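Local coordinates for DUF3809 domain-containing protein (Deinococcus radiodurans, PDB 3NQN) that is of unknown function but binds calcium and belongs to a family with a probable Bet v 1-like, helix-on-sheet fold, at residues A[50-58]-A[135-143]. Sequence-based numbering, arbitrary orientation. Where two conformers were deposited one is given.
Sequences GELLVTVPL and AAGRTLERV
Val54 lays its CG1 methyl against the helix, 3.6 Å from Ala135 CB and 3.8 Å from Ala136 N, while its CG2 lies 3.6 Å from Thr139 OG1. The contact joins strand 47-56 to the long C-terminal helix 122-153, which packs across an antiparallel sheet, consistent with the Bet v 1-like clan of this family; the short strand and helix axes come within 7.3 Å, and their N-to-C directions differ by 143°, roughly antiparallel. With CG1 anti to the backbone N (chi1 177°), the valine turns one branch to each of two successive helix turns. Replacing Val54 with an alanine removes both methyls and would probably open a gap beside Ala135 and Thr139. Two residues earlier on the strand, the Leu52 side chain crosses those of Leu140 and Val143 at about a right angle, its CD2 lying 3.8 Å from Leu140 CD2, and Phe111 of strand 104-114 touches both helix residues. At the other end Val56 CG1 packs on Ala135 CB, and the Val56 side chain also packs on Phe128 of the second subunit. Polar links run along one margin: water 2 donates a hydrogen bond to Thr55 O and accepts a long one from Arg138 NE, lying in the guanidinium plane at its edge. Thr139 OG1 is 2.9 Å from Leu53 O and 3.2 Å from Ala135 O, and it accepts from water 1, which in turn accepts from Thr55 N at 2.9 Å.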
loop_
_atom_site.group_PDB
_atom_site.type_symbol
_atom_site.label_atom_id
_atom_site.label_comp_id
_atom_site.label_asym_id
_atom_site.label_seq_id
_atom_site.Cartn_x
_atom_site.Cartn_y
_atom_site.Cartn_z
ATOM N N GLY A 50 -0.934 4.546 -10.955
ATOM C CA GLY A 50 -1.049 5.269 -9.715
ATOM C C GLY A 50 -2.012 4.563 -8.802
ATOM O O GLY A 50 -2.228 3.361 -8.937
ATOM N N GLU A 51 -2.624 5.308 -7.893
ATOM C CA GLU A 51 -3.553 4.709 -6.950
ATOM C C GLU A 51 -4.578 5.715 -6.460
ATOM O O GLU A 51 -4.325 6.915 -6.448
ATOM C CB GLU A 51 -2.768 4.094 -5.762
ATOM C CG GLU A 51 -1.892 5.098 -5.026
ATOM C CD GLU A 51 -0.770 4.462 -4.189
ATOM O OE1 GLU A 51 -0.522 3.236 -4.289
ATOM O OE2 GLU A 51 -0.116 5.214 -3.451
ATOM N N LEU A 52 -5.767 5.225 -6.150
ATOM C CA LEU A 52 -6.784 6.018 -5.506
ATOM C C LEU A 52 -6.853 5.570 -4.067
ATOM O O LEU A 52 -6.590 4.393 -3.766
ATOM C CB LEU A 52 -8.152 5.819 -6.161
ATOM C CG LEU A 52 -8.353 6.306 -7.598
ATOM C CD1 LEU A 52 -7.456 5.524 -8.528
ATOM C CD2 LEU A 52 -9.833 6.153 -8.013
ATOM N N LEU A 53 -7.234 6.485 -3.176
ATOM C CA LEU A 53 -7.300 6.177 -1.754
ATOM C C LEU A 53 -8.744 6.032 -1.283
ATOM O O LEU A 53 -9.560 6.932 -1.463
ATOM C CB LEU A 53 -6.591 7.259 -0.940
ATOM C CG LEU A 53 -5.100 7.503 -1.254
ATOM C CD1 LEU A 53 -4.531 8.564 -0.299
ATOM C CD2 LEU A 53 -4.312 6.221 -1.155
ATOM N N VAL A 54 -9.064 4.858 -0.758
ATOM C CA VAL A 54 -10.356 4.592 -0.144
ATOM C C VAL A 54 -10.154 4.604 1.366
ATOM O O VAL A 54 -9.389 3.789 1.907
ATOM C CB VAL A 54 -10.913 3.213 -0.568
ATOM C CG1 VAL A 54 -12.257 2.924 0.156
ATOM C CG2 VAL A 54 -11.078 3.147 -2.083
ATOM N N THR A 55 -10.832 5.524 2.042
ATOM C CA THR A 55 -10.706 5.672 3.483
ATOM C C THR A 55 -11.797 4.923 4.216
ATOM O O THR A 55 -12.978 5.171 3.998
ATOM C CB THR A 55 -10.759 7.164 3.898
ATOM O OG1 THR A 55 -9.691 7.867 3.265
ATOM C CG2 THR A 55 -10.622 7.313 5.405
ATOM N N VAL A 56 -11.396 3.971 5.057
ATOM C CA VAL A 56 -12.340 3.271 5.897
ATOM C C VAL A 56 -11.861 3.340 7.321
ATOM O O VAL A 56 -10.677 3.629 7.574
ATOM C CB VAL A 56 -12.544 1.787 5.460
ATOM C CG1 VAL A 56 -13.073 1.724 4.036
ATOM C CG2 VAL A 56 -11.236 0.979 5.597
ATOM N N PRO A 57 -12.767 3.081 8.273
ATOM C CA PRO A 57 -12.348 3.137 9.661
ATOM C C PRO A 57 -11.279 2.107 10.013
ATOM O O PRO A 57 -11.276 0.986 9.490
ATOM C CB PRO A 57 -13.650 2.846 10.442
ATOM C CG PRO A 57 -14.748 3.252 9.512
ATOM C CD PRO A 57 -14.241 2.954 8.137
ATOM N N LEU A 58 -10.385 2.512 10.891
ATOM C CA LEU A 58 -9.369 1.649 11.462
ATOM C C LEU A 58 -8.221 1.324 10.512
ATOM O O LEU A 58 -7.058 1.429 10.895
ATOM C CB LEU A 58 -9.995 0.380 12.074
ATOM C CG LEU A 58 -10.988 0.604 13.241
ATOM C CD1 LEU A 58 -11.284 -0.693 13.902
ATOM C CD2 LEU A 58 -10.449 1.592 14.269
ATOM N N ALA A 135 -17.595 3.798 0.829
ATOM C CA ALA A 135 -16.324 4.498 0.847
ATOM C C ALA A 135 -15.709 4.533 -0.548
ATOM O O ALA A 135 -15.210 5.570 -0.987
ATOM C CB ALA A 135 -15.371 3.825 1.833
ATOM N N ALA A 136 -15.725 3.390 -1.226
ATOM C CA ALA A 136 -15.161 3.280 -2.572
ATOM C C ALA A 136 -15.938 4.160 -3.544
ATOM O O ALA A 136 -15.356 4.767 -4.449
ATOM C CB ALA A 136 -15.175 1.828 -3.044
ATOM N N GLY A 137 -17.253 4.227 -3.354
ATOM C CA GLY A 137 -18.102 5.090 -4.174
ATOM C C GLY A 137 -17.750 6.549 -4.012
ATOM O O GLY A 137 -17.729 7.297 -4.985
ATOM N N ARG A 138 -17.457 6.955 -2.774
ATOM C CA ARG A 138 -17.079 8.330 -2.485
ATOM C C ARG A 138 -15.755 8.671 -3.103
ATOM O O ARG A 138 -15.559 9.793 -3.566
ATOM C CB ARG A 138 -16.999 8.572 -0.971
ATOM C CG ARG A 138 -18.341 8.732 -0.303
ATOM C CD ARG A 138 -18.181 9.289 1.119
ATOM N NE ARG A 138 -17.675 8.281 2.057
ATOM C CZ ARG A 138 -18.447 7.434 2.741
ATOM N NH1 ARG A 138 -19.773 7.457 2.596
ATOM N NH2 ARG A 138 -17.898 6.558 3.574
ATOM N N THR A 139 -14.818 7.715 -3.057
ATOM C CA THR A 139 -13.493 7.885 -3.659
ATOM C C THR A 139 -13.593 8.113 -5.169
ATOM O O THR A 139 -12.959 9.022 -5.723
ATOM C CB THR A 139 -12.614 6.653 -3.405
ATOM O OG1 THR A 139 -12.336 6.556 -1.998
ATOM C CG2 THR A 139 -11.274 6.738 -4.208
ATOM N N LEU A 140 -14.382 7.286 -5.831
ATOM C CA LEU A 140 -14.540 7.392 -7.265
ATOM C C LEU A 140 -15.156 8.731 -7.684
ATOM O O LEU A 140 -14.690 9.362 -8.628
ATOM C CB LEU A 140 -15.383 6.230 -7.799
ATOM C CG LEU A 140 -14.784 4.818 -7.705
ATOM C CD1 LEU A 140 -15.646 3.866 -8.515
ATOM C CD2 LEU A 140 -13.343 4.761 -8.198
ATOM N N GLU A 141 -16.185 9.160 -6.965
ATOM C CA GLU A 141 -16.854 10.421 -7.252
ATOM C C GLU A 141 -15.949 11.632 -6.977
ATOM O O GLU A 141 -15.929 12.587 -7.765
ATOM C CB GLU A 141 -18.154 10.542 -6.443
ATOM C CG GLU A 141 -19.273 9.536 -6.873
ATOM C CD GLU A 141 -19.832 9.806 -8.296
ATOM O OE1 GLU A 141 -19.604 10.918 -8.851
ATOM O OE2 GLU A 141 -20.494 8.898 -8.853
ATOM N N ARG A 142 -15.175 11.590 -5.888
ATOM C CA ARG A 142 -14.309 12.709 -5.550
ATOM C C ARG A 142 -13.304 12.943 -6.692
ATOM O O ARG A 142 -13.125 14.083 -7.163
ATOM C CB ARG A 142 -13.562 12.441 -4.242
ATOM C CG ARG A 142 -12.790 13.658 -3.687
ATOM C CD ARG A 142 -13.699 14.586 -2.922
ATOM N NE ARG A 142 -12.954 15.486 -2.035
ATOM C CZ ARG A 142 -12.588 16.735 -2.336
ATOM N NH1 ARG A 142 -12.889 17.274 -3.524
ATOM N NH2 ARG A 142 -11.924 17.454 -1.434
ATOM N N VAL A 143 -12.662 11.874 -7.156
ATOM C CA VAL A 143 -11.670 12.017 -8.220
ATOM C C VAL A 143 -12.345 12.462 -9.529
ATOM O O VAL A 143 -11.849 13.352 -10.206
ATOM C CB VAL A 143 -10.818 10.724 -8.427
ATOM C CG1 VAL A 143 -11.684 9.548 -8.845
ATOM C CG2 VAL A 143 -9.711 10.978 -9.450
HETATM O O HOH W 1 -13.017 6.936 0.689
HETATM O O HOH W 2 -14.720 7.165 2.836
#